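Local atomic coordinates of mannan endo-1,4-beta-mannosidase (Cryptopygus antarcticus, PDB entry 4OOU), a protein that hydrolyses internal beta-1,4-mannosidic linkages in mannans, galactomannans and glucomannans, yielding mainly mannobiose and longer manno-oligosaccharides. Residues A[39-45]-A[77-83]; A[256-260]-A[273-277]; A[164-168]-A[229-235]; A[49-55]-A[84-90]. The contacts are given in a common frame with arbitrary orientation. Residues are numbered along the deposited sequence.

How the contacts relate
Contact 1 is deepest: every touching residue is buried, and its centre lies about 9 Å from the chain's centre, against 12, 17 and 16 Å for contacts 2, 3 and 4, which are partly buried. Contacts 1 and 4 share strand 79-86 and touch, Trp-83 of contact 1 packing on Phe-53 and Tyr-49 of contact 4; the first is a backbone hydrogen-bond ladder, the second a loop packed on valines at the end of strand 79-86 and beyond, bridged by water. Contacts 2 and 3 meet where Ile-273 O probably accepts a hydrogen bond from His-230 NE2. Contact 3 relies on lysines and helix-end packing, contact 2 on tyrosine, aspartate and isoleucine contacts with one weak hydrogen bond.

Contact 1: A[39-45]-A[77-83]; sequences LSGVNFA and GNTARVW
The backbones form a parallel hydrogen-bond ladder, the short axes 4.8 Å apart at 19°. Its rungs are Val-42 N to Thr-79 O (3.3 Å), Arg-81 N to Val-42 O (3.0 Å), Phe-44 N to Arg-81 O (2.9 Å) and Trp-83 N to Ala-45 O (3.0 Å); the register pairs Val-42 with Ala-80 and Asn-43 with Arg-81. At the opening end, Asn-78 N donates a hydrogen bond to Ser-40 O at 2.5 Å, and Asn-78 OD1 accepts from Ser-40 N at 2.7 Å. Arg-81, with chi1 to chi3 all t, sends its guanidinium along the face shared with Asn-43 into salt bridges with Glu-177 and Glu-312, the latter the probable nucleophile. Arg-81 NH1 also donates to Asn-43 OD1 at 2.9 Å, although the place of that oxygen is less certain, while Asn-43 ND2 donates to Thr-340 O and Gly-311 O. Gly-41 (phi/psi 161/-154) has no room for a CB, whose ideal place is 2.0 Å from Thr-79 O. A cis peptide precedes Ala-45, whose CB sits 3.6 Å from the centroid of the five-membered ring of substrate-binding Trp-83. Ala-80 CB lies 4.0 Å from the Phe-44 ring centroid. With Arg-81 bound to both glutamates on one face and Ala-80 against Phe-44 on the helix 58-74 side, this beta-alpha-beta pair joins the polar interior of the TIM barrel to its apolar outer layer.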
# COMPACT_ATOMS: atom_id res chain seq x y z
N LEU A 39 -1.59 4.06 11.94
CA LEU A 39 -0.90 4.79 10.87
C LEU A 39 -1.74 5.98 10.34
O LEU A 39 -2.70 5.83 9.57
CB LEU A 39 -0.44 3.85 9.75
CG LEU A 39 0.61 2.81 10.19
CD1 LEU A 39 1.08 1.91 9.05
CD2 LEU A 39 1.81 3.48 10.86
N SER A 40 -1.36 7.17 10.80
CA SER A 40 -2.12 8.36 10.44
C SER A 40 -1.32 9.22 9.47
O SER A 40 -0.16 9.54 9.73
CB SER A 40 -2.45 9.16 11.68
OG SER A 40 -3.36 10.16 11.33
N GLY A 41 -1.94 9.60 8.37
CA GLY A 41 -1.21 10.24 7.31
C GLY A 41 -1.87 10.24 5.96
O GLY A 41 -3.10 10.19 5.86
N VAL A 42 -1.05 10.30 4.93
CA VAL A 42 -1.53 10.54 3.57
C VAL A 42 -0.86 9.67 2.52
O VAL A 42 0.24 9.11 2.73
CB VAL A 42 -1.26 12.00 3.16
CG1 VAL A 42 -1.63 12.94 4.29
CG2 VAL A 42 0.19 12.22 2.80
N ASN A 43 -1.52 9.62 1.37
CA ASN A 43 -0.89 9.20 0.15
C ASN A 43 -0.30 10.42 -0.54
O ASN A 43 -0.99 11.44 -0.63
CB ASN A 43 -1.93 8.65 -0.81
CG ASN A 43 -2.40 7.30 -0.42
OD1 ASN A 43 -1.86 6.31 -0.91
ND2 ASN A 43 -3.43 7.23 0.42
N PHE A 44 0.92 10.33 -1.08
CA PHE A 44 1.46 11.46 -1.82
C PHE A 44 0.66 11.67 -3.09
O PHE A 44 0.17 12.80 -3.33
CB PHE A 44 2.97 11.39 -2.08
CG PHE A 44 3.83 11.73 -0.86
CD1 PHE A 44 3.34 12.51 0.20
CD2 PHE A 44 5.15 11.29 -0.80
CE1 PHE A 44 4.15 12.82 1.30
CE2 PHE A 44 5.96 11.61 0.29
CZ PHE A 44 5.45 12.37 1.34
N ALA A 45 0.48 10.64 -3.92
CA ALA A 45 1.18 9.34 -3.92
C ALA A 45 2.38 9.43 -4.86
O ALA A 45 3.13 8.47 -5.02
CB ALA A 45 0.25 8.23 -4.40
N GLY A 77 0.96 13.70 11.80
CA GLY A 77 0.80 12.44 11.04
C GLY A 77 2.08 11.61 11.14
O GLY A 77 3.11 12.09 11.62
N ASN A 78 2.04 10.36 10.68
CA ASN A 78 3.20 9.48 10.88
C ASN A 78 3.49 8.51 9.75
O ASN A 78 4.26 7.59 9.93
CB ASN A 78 3.03 8.69 12.18
CG ASN A 78 1.98 7.61 12.07
OD1 ASN A 78 1.33 7.44 11.04
ND2 ASN A 78 1.80 6.87 13.15
N THR A 79 2.87 8.71 8.59
CA THR A 79 2.98 7.77 7.50
C THR A 79 2.71 8.46 6.17
O THR A 79 1.83 9.29 6.07
CB THR A 79 1.98 6.60 7.70
OG1 THR A 79 2.40 5.81 8.81
CG2 THR A 79 1.90 5.70 6.47
N ALA A 80 3.48 8.07 5.16
CA ALA A 80 3.22 8.45 3.78
C ALA A 80 3.29 7.22 2.88
O ALA A 80 4.24 6.45 2.94
CB ALA A 80 4.23 9.49 3.33
N ARG A 81 2.26 7.04 2.05
CA ARG A 81 2.24 5.98 1.03
C ARG A 81 2.67 6.63 -0.30
O ARG A 81 2.12 7.68 -0.72
CB ARG A 81 0.85 5.39 0.93
CG ARG A 81 0.65 4.17 0.06
CD ARG A 81 -0.82 3.80 0.08
NE ARG A 81 -1.16 2.65 -0.74
CZ ARG A 81 -1.95 2.66 -1.81
NH1 ARG A 81 -2.51 3.79 -2.26
NH2 ARG A 81 -2.20 1.51 -2.43
N VAL A 82 3.67 6.02 -0.94
CA VAL A 82 4.28 6.63 -2.10
C VAL A 82 4.66 5.57 -3.11
O VAL A 82 5.15 4.52 -2.75
CB VAL A 82 5.49 7.49 -1.69
CG1 VAL A 82 6.42 6.71 -0.80
CG2 VAL A 82 6.22 8.03 -2.92
N TRP A 83 4.39 5.88 -4.38
CA TRP A 83 4.40 4.92 -5.47
C TRP A 83 5.77 4.90 -6.17
O TRP A 83 6.40 5.94 -6.32
CB TRP A 83 3.29 5.29 -6.46
CG TRP A 83 1.88 5.04 -5.98
CD1 TRP A 83 1.41 5.00 -4.70
CD2 TRP A 83 0.74 4.80 -6.81
NE1 TRP A 83 0.08 4.73 -4.68
CE2 TRP A 83 -0.36 4.61 -5.96
CE3 TRP A 83 0.56 4.72 -8.18
CZ2 TRP A 83 -1.61 4.34 -6.44
CZ3 TRP A 83 -0.69 4.45 -8.67
CH2 TRP A 83 -1.76 4.26 -7.81

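Contact 2: A[256-260]-A[273-277]; sequences NHYKD and IINFY
Tyr-277, Asp-260 and Ile-273 bury the most surface here, within a total of 289 Å² between two segments that are almost wholly without regular structure. Tyr-277 (chi1 m) reaches across so that its OH takes a weak hydrogen bond from Asn-256 ND2 at 3.4 Å and lies 4.0 Å from Lys-259 CB; Asp-305 is the stronger partner of that hydroxyl. Asn-256, chi1 t, also folds its own segment, OD1 accepting from Tyr-258 N at 3.2 Å in an Asx turn. At the other end the nearest CA pair is Asp-260 and Ile-273, 5.6 Å apart. There Asp-260 (chi1 m) sets its CG 3.6 Å from Ile-273 CG2, while its OD1 is salt-bridged to Lys-306. Between these ends Ile-274, chi1 p and chi2 t, brings CD1 to 3.8 Å from Tyr-258 CB. The segments flank helix 260-267, and this closure of a helix-bearing connection between consecutive strands, 238-241 and 277-281, belongs to the beta-alpha-beta construction of a TIM barrel.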
# COMPACT_ATOMS: atom_id res chain seq x y z
N ASN A 256 -12.59 -12.62 0.80
CA ASN A 256 -11.23 -12.16 1.07
C ASN A 256 -10.30 -12.92 0.12
O ASN A 256 -9.93 -14.05 0.40
CB ASN A 256 -10.84 -12.42 2.53
CG ASN A 256 -9.44 -11.94 2.90
OD1 ASN A 256 -8.66 -11.45 2.06
ND2 ASN A 256 -9.10 -12.09 4.17
N HIS A 257 -9.91 -12.28 -0.98
CA HIS A 257 -9.09 -12.95 -1.97
C HIS A 257 -7.61 -13.02 -1.65
O HIS A 257 -6.89 -13.62 -2.42
CB HIS A 257 -9.24 -12.30 -3.34
CG HIS A 257 -10.47 -12.71 -4.05
ND1 HIS A 257 -11.66 -12.02 -3.94
CD2 HIS A 257 -10.72 -13.76 -4.87
CE1 HIS A 257 -12.58 -12.61 -4.67
NE2 HIS A 257 -12.04 -13.68 -5.25
N TYR A 258 -7.17 -12.42 -0.55
CA TYR A 258 -5.74 -12.27 -0.27
C TYR A 258 -5.29 -12.87 1.07
O TYR A 258 -4.17 -12.62 1.53
CB TYR A 258 -5.34 -10.79 -0.38
CG TYR A 258 -5.76 -10.13 -1.70
CD1 TYR A 258 -7.00 -9.56 -1.85
CD2 TYR A 258 -4.91 -10.07 -2.78
CE1 TYR A 258 -7.38 -8.96 -3.03
CE2 TYR A 258 -5.28 -9.47 -3.96
CZ TYR A 258 -6.52 -8.91 -4.08
OH TYR A 258 -6.94 -8.30 -5.26
N LYS A 259 -6.15 -13.70 1.67
CA LYS A 259 -5.76 -14.48 2.87
C LYS A 259 -4.61 -15.43 2.58
O LYS A 259 -4.47 -15.92 1.47
CB LYS A 259 -6.95 -15.25 3.51
CG LYS A 259 -7.94 -16.03 2.63
CD LYS A 259 -9.19 -16.34 3.47
CE LYS A 259 -10.19 -17.30 2.83
NZ LYS A 259 -11.25 -16.66 1.99
N ASP A 260 -3.77 -15.66 3.58
CA ASP A 260 -2.67 -16.64 3.45
C ASP A 260 -3.05 -17.83 2.54
O ASP A 260 -2.44 -17.98 1.48
CB ASP A 260 -2.23 -17.15 4.83
CG ASP A 260 -1.54 -16.09 5.68
OD1 ASP A 260 -1.80 -14.85 5.55
OD2 ASP A 260 -0.73 -16.51 6.53
N ILE A 273 3.16 -14.04 1.79
CA ILE A 273 1.91 -13.56 2.40
C ILE A 273 1.87 -12.05 2.53
O ILE A 273 2.87 -11.37 2.33
CB ILE A 273 1.61 -14.23 3.75
CG1 ILE A 273 2.70 -13.97 4.81
CG2 ILE A 273 1.38 -15.71 3.54
CD1 ILE A 273 2.29 -14.31 6.25
N ILE A 274 0.68 -11.51 2.77
CA ILE A 274 0.61 -10.14 3.21
C ILE A 274 0.55 -10.17 4.71
O ILE A 274 0.04 -11.11 5.29
CB ILE A 274 -0.54 -9.32 2.60
CG1 ILE A 274 -1.90 -9.95 2.79
CG2 ILE A 274 -0.30 -9.11 1.13
CD1 ILE A 274 -2.99 -9.12 2.13
N ASN A 275 1.10 -9.16 5.34
CA ASN A 275 1.16 -9.07 6.78
C ASN A 275 0.05 -8.21 7.36
O ASN A 275 -0.23 -8.33 8.55
CB ASN A 275 2.52 -8.54 7.16
CG ASN A 275 3.60 -9.42 6.62
OD1 ASN A 275 4.37 -9.05 5.73
ND2 ASN A 275 3.62 -10.65 7.12
N PHE A 276 -0.55 -7.37 6.51
CA PHE A 276 -1.67 -6.52 6.84
C PHE A 276 -2.57 -6.27 5.63
O PHE A 276 -2.11 -6.09 4.50
CB PHE A 276 -1.24 -5.22 7.55
CG PHE A 276 -0.56 -4.17 6.68
CD1 PHE A 276 -1.29 -3.29 5.89
CD2 PHE A 276 0.81 -3.97 6.75
CE1 PHE A 276 -0.67 -2.30 5.13
CE2 PHE A 276 1.43 -2.98 6.00
CZ PHE A 276 0.69 -2.15 5.19
N TYR A 277 -3.88 -6.32 5.86
CA TYR A 277 -4.87 -6.03 4.85
C TYR A 277 -5.01 -4.52 4.68
O TYR A 277 -4.50 -3.72 5.48
CB TYR A 277 -6.21 -6.60 5.28
CG TYR A 277 -6.21 -8.12 5.48
CD1 TYR A 277 -6.19 -9.00 4.40
CD2 TYR A 277 -6.31 -8.66 6.75
CE1 TYR A 277 -6.22 -10.37 4.59
CE2 TYR A 277 -6.35 -10.03 6.94
CZ TYR A 277 -6.29 -10.88 5.87
OH TYR A 277 -6.34 -12.24 6.12

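Contact 3: A[164-168]-A[229-235]; sequences VNALK and IHNADSK
Apolar packing comes from two helix ends. Val-164 (chi1 t), near the C-terminal end of helix 149-167, points toward helix 215-232 and sets CG1 3.6 Å from Ala-232 CB and 3.6 Å from Asp-233 CB, while its CG2 stands 4.2 Å from Ile-229 CG1. The CA atoms approach to 6.3 Å for Val-164 with Ile-229, 6.1 Å for Asn-165 with Ala-232 and 6.2 Å for Lys-168 with Asp-233. Hydrogen bonds from two lysines join the C-terminal ends. Lys-168, with chi1 p and the rest of the chain extended, donates from NZ to Ala-232 O at 3.2 Å and to Asn-165 OD1 at 3.1 Å, so one ammonium ties both helices. In return Lys-235 NZ reaches Lys-168 O at 2.6 Å. The ionic part lies within 229-235: Lys-235 NZ and Asp-233 OD2 form a salt bridge at 2.8 Å, so the same NZ meets Asp-233 OD2 and Lys-168 O; Asp-233 is the first residue to leave helical geometry. Phe-22 adds a cation-pi partner for Lys-235. Away from the annotated sites, Leu-167 and Ile-229 both rest on Trp-176 of strand 173-177, which places this pair among the outer helices that surround the parallel strands of a TIM barrel.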
# COMPACT_ATOMS: atom_id res chain seq x y z
N VAL A 164 15.37 -4.69 -1.83
CA VAL A 164 15.05 -5.10 -0.48
C VAL A 164 16.31 -5.11 0.37
O VAL A 164 16.27 -4.70 1.53
CB VAL A 164 14.41 -6.51 -0.42
CG1 VAL A 164 13.96 -6.79 1.02
CG2 VAL A 164 13.22 -6.63 -1.38
N ASN A 165 17.41 -5.59 -0.19
CA ASN A 165 18.61 -5.81 0.63
C ASN A 165 19.25 -4.50 1.02
O ASN A 165 19.81 -4.37 2.12
CB ASN A 165 19.59 -6.76 -0.05
CG ASN A 165 19.22 -8.21 0.21
OD1 ASN A 165 19.04 -8.60 1.36
ND2 ASN A 165 19.05 -9.01 -0.86
N ALA A 166 19.13 -3.50 0.15
CA ALA A 166 19.68 -2.18 0.46
C ALA A 166 18.80 -1.38 1.40
O ALA A 166 19.29 -0.58 2.14
CB ALA A 166 19.93 -1.41 -0.82
N LEU A 167 17.49 -1.61 1.40
CA LEU A 167 16.60 -0.73 2.15
C LEU A 167 16.06 -1.31 3.47
O LEU A 167 15.34 -0.61 4.23
CB LEU A 167 15.43 -0.32 1.25
CG LEU A 167 15.73 0.38 -0.08
CD1 LEU A 167 14.38 0.62 -0.75
CD2 LEU A 167 16.52 1.67 0.05
N LYS A 168 16.40 -2.56 3.76
CA LYS A 168 15.83 -3.29 4.88
C LYS A 168 16.42 -2.93 6.24
O LYS A 168 15.99 -3.43 7.26
CB LYS A 168 16.04 -4.78 4.66
CG LYS A 168 17.49 -5.18 4.66
CD LYS A 168 17.61 -6.69 4.74
CE LYS A 168 19.07 -7.12 4.88
NZ LYS A 168 19.21 -8.52 4.42
N ILE A 229 10.58 -10.77 -1.20
CA ILE A 229 10.80 -9.73 -0.18
C ILE A 229 11.08 -10.37 1.20
O ILE A 229 12.05 -10.02 1.88
CB ILE A 229 9.58 -8.81 -0.04
CG1 ILE A 229 9.28 -8.10 -1.38
CG2 ILE A 229 9.85 -7.80 1.08
CD1 ILE A 229 7.99 -7.31 -1.42
N HIS A 230 10.21 -11.28 1.61
CA HIS A 230 10.42 -11.96 2.87
C HIS A 230 11.73 -12.73 2.84
O HIS A 230 12.47 -12.68 3.80
CB HIS A 230 9.24 -12.89 3.21
CG HIS A 230 7.95 -12.18 3.49
ND1 HIS A 230 7.82 -11.21 4.46
CD2 HIS A 230 6.71 -12.33 2.95
CE1 HIS A 230 6.57 -10.78 4.49
NE2 HIS A 230 5.87 -11.45 3.59
N ASN A 231 12.04 -13.42 1.73
CA ASN A 231 13.34 -14.13 1.61
C ASN A 231 14.52 -13.21 1.96
O ASN A 231 15.44 -13.59 2.66
CB ASN A 231 13.57 -14.72 0.20
CG ASN A 231 12.70 -15.95 -0.11
OD1 ASN A 231 12.33 -16.19 -1.26
ND2 ASN A 231 12.34 -16.71 0.91
N ALA A 232 14.45 -11.98 1.47
CA ALA A 232 15.55 -11.04 1.60
C ALA A 232 15.54 -10.33 2.95
O ALA A 232 16.60 -10.06 3.52
CB ALA A 232 15.49 -10.03 0.45
N ASP A 233 14.33 -9.97 3.41
CA ASP A 233 14.10 -9.28 4.71
C ASP A 233 12.98 -9.96 5.48
O ASP A 233 11.81 -9.78 5.17
CB ASP A 233 13.78 -7.79 4.52
CG ASP A 233 13.44 -7.10 5.84
OD1 ASP A 233 13.81 -7.63 6.91
OD2 ASP A 233 12.80 -6.02 5.80
N SER A 234 13.37 -10.74 6.49
CA SER A 234 12.45 -11.67 7.13
C SER A 234 11.35 -10.88 7.82
O SER A 234 10.20 -11.28 7.75
CB SER A 234 13.16 -12.60 8.14
OG SER A 234 13.87 -11.86 9.12
N LYS A 235 11.71 -9.77 8.48
CA LYS A 235 10.72 -8.93 9.21
C LYS A 235 9.94 -7.90 8.37
O LYS A 235 9.10 -7.17 8.92
CB LYS A 235 11.35 -8.20 10.41
CG LYS A 235 12.56 -7.33 10.12
CD LYS A 235 12.34 -6.17 9.17
CE LYS A 235 13.59 -5.30 9.15
NZ LYS A 235 13.69 -4.42 7.96

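Contact 4: A[49-55]-A[84-90]; sequences YGSDFGN and VHVEGQV
Tyr-49 (chi1 t) lays one ring face over Val-86, CG1 being 3.5 Å from the ring centroid, and its OH is 2.7 Å from Glu-87 OE1, with Asn-133 also in reach of that hydroxyl. Gly-50 follows at phi/psi 90/-10 with its CA 3.4 Å from Val-86 CG2; an ideal CB would fall 2.3 Å from Gln-89 OE1. Ser-51 touches Val-90, CB to CG2 3.6 Å. At Asp-52 water 1 bridges the segments, accepting from Asp-52 N (3.0 Å) and donating to Val-84 O (2.9 Å). At the catalytic end of a TIM barrel, 49-55 is the loop after strand 35-43, while 84-90 carries strand 79-86 round a corner at Val-84 and His-85 into a loop; Val-86 lies beside substrate-binding Trp-83. Phe-53, chi1 m, brings CD2 to 4.4 Å from Val-84 CG1; its O stands 3.3 Å and Gly-54 C 3.7 Å from Val-90 CG1. Asn-55, at left-handed angles (48/46), donates from ND2 to water 3 (2.8 Å), which donates to Val-90 O (2.6 Å), while OD1 pairs with Ser-105.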
# COMPACT_ATOMS: atom_id res chain seq x y z
N TYR A 49 4.42 11.12 -11.88
CA TYR A 49 3.77 9.79 -11.85
C TYR A 49 4.61 8.69 -12.41
O TYR A 49 4.64 8.50 -13.60
CB TYR A 49 2.43 9.86 -12.61
CG TYR A 49 1.61 8.57 -12.72
CD1 TYR A 49 0.98 8.00 -11.60
CD2 TYR A 49 1.42 7.96 -13.96
CE1 TYR A 49 0.21 6.83 -11.72
CE2 TYR A 49 0.64 6.82 -14.08
CZ TYR A 49 0.05 6.24 -12.97
OH TYR A 49 -0.71 5.07 -13.13
N GLY A 50 5.31 7.96 -11.56
CA GLY A 50 6.14 6.87 -12.05
C GLY A 50 7.56 7.27 -12.39
O GLY A 50 8.39 6.38 -12.63
N SER A 51 7.85 8.59 -12.39
CA SER A 51 9.23 9.13 -12.54
C SER A 51 9.84 9.90 -11.32
O SER A 51 10.69 10.78 -11.50
CB SER A 51 9.34 9.98 -13.80
OG SER A 51 8.48 11.09 -13.77
N ASP A 52 9.47 9.53 -10.10
CA ASP A 52 9.95 10.21 -8.91
C ASP A 52 11.32 9.73 -8.56
O ASP A 52 12.16 10.51 -8.13
CB ASP A 52 9.05 9.92 -7.72
CG ASP A 52 7.82 10.79 -7.67
OD1 ASP A 52 7.85 11.93 -8.19
OD2 ASP A 52 6.81 10.31 -7.10
N PHE A 53 11.52 8.42 -8.68
CA PHE A 53 12.79 7.78 -8.46
C PHE A 53 13.32 7.05 -9.72
O PHE A 53 12.53 6.50 -10.52
CB PHE A 53 12.60 6.74 -7.39
CG PHE A 53 11.81 7.21 -6.22
CD1 PHE A 53 12.44 7.81 -5.13
CD2 PHE A 53 10.43 7.02 -6.18
CE1 PHE A 53 11.70 8.22 -4.05
CE2 PHE A 53 9.68 7.43 -5.10
CZ PHE A 53 10.32 8.03 -4.02
N GLY A 54 14.65 7.01 -9.86
CA GLY A 54 15.32 6.41 -11.01
C GLY A 54 15.68 7.44 -12.06
O GLY A 54 15.09 8.55 -12.07
N ASN A 55 16.65 7.10 -12.93
CA ASN A 55 17.06 7.94 -14.09
C ASN A 55 17.27 9.39 -13.68
O ASN A 55 16.79 10.33 -14.31
CB ASN A 55 16.04 7.85 -15.23
CG ASN A 55 16.01 6.46 -15.89
OD1 ASN A 55 16.91 5.64 -15.69
ND2 ASN A 55 14.98 6.21 -16.70
N VAL A 84 6.21 3.71 -6.59
CA VAL A 84 7.55 3.51 -7.18
C VAL A 84 7.59 3.09 -8.67
O VAL A 84 7.78 3.94 -9.54
CB VAL A 84 8.43 2.55 -6.32
CG1 VAL A 84 9.90 2.66 -6.76
CG2 VAL A 84 8.31 2.90 -4.85
N HIS A 85 7.47 1.80 -8.98
CA HIS A 85 7.53 1.45 -10.40
C HIS A 85 6.33 2.05 -11.18
O HIS A 85 6.51 2.63 -12.27
CB HIS A 85 7.59 -0.06 -10.62
CG HIS A 85 8.64 -0.73 -9.82
ND1 HIS A 85 9.83 -0.13 -9.51
CD2 HIS A 85 8.68 -1.97 -9.27
CE1 HIS A 85 10.56 -0.95 -8.76
NE2 HIS A 85 9.89 -2.07 -8.62
N VAL A 86 5.14 1.91 -10.60
CA VAL A 86 3.90 2.44 -11.22
C VAL A 86 3.58 1.67 -12.51
O VAL A 86 3.07 0.56 -12.43
CB VAL A 86 3.93 3.98 -11.41
CG1 VAL A 86 2.58 4.53 -11.84
CG2 VAL A 86 4.35 4.66 -10.10
N GLU A 87 3.91 2.23 -13.67
CA GLU A 87 3.56 1.62 -14.96
C GLU A 87 4.82 1.48 -15.79
O GLU A 87 4.79 1.61 -16.99
CB GLU A 87 2.50 2.47 -15.74
CG GLU A 87 1.10 2.44 -15.16
CD GLU A 87 0.06 3.14 -16.05
OE1 GLU A 87 -0.39 4.24 -15.68
OE2 GLU A 87 -0.35 2.62 -17.12
N GLY A 88 5.94 1.21 -15.14
CA GLY A 88 7.21 1.01 -15.85
C GLY A 88 7.82 2.24 -16.50
O GLY A 88 8.73 2.12 -17.31
N GLN A 89 7.34 3.42 -16.18
CA GLN A 89 7.78 4.60 -16.89
C GLN A 89 9.29 4.86 -16.83
O GLN A 89 9.88 5.38 -17.80
CB GLN A 89 7.04 5.82 -16.35
CG GLN A 89 5.56 5.79 -16.68
CD GLN A 89 4.71 5.38 -15.52
OE1 GLN A 89 5.10 4.52 -14.71
NE2 GLN A 89 3.53 5.99 -15.40
N VAL A 90 9.86 4.52 -15.67
CA VAL A 90 11.28 4.68 -15.36
C VAL A 90 11.82 3.38 -14.78
O VAL A 90 12.89 2.93 -15.18
CB VAL A 90 11.52 5.78 -14.30
CG1 VAL A 90 12.94 5.70 -13.73
CG2 VAL A 90 11.27 7.14 -14.89
O HOH W 1 8.68 6.72 -9.47
O HOH W 2 10.49 4.56 -10.66
O HOH W 3 15.00 3.45 -16.57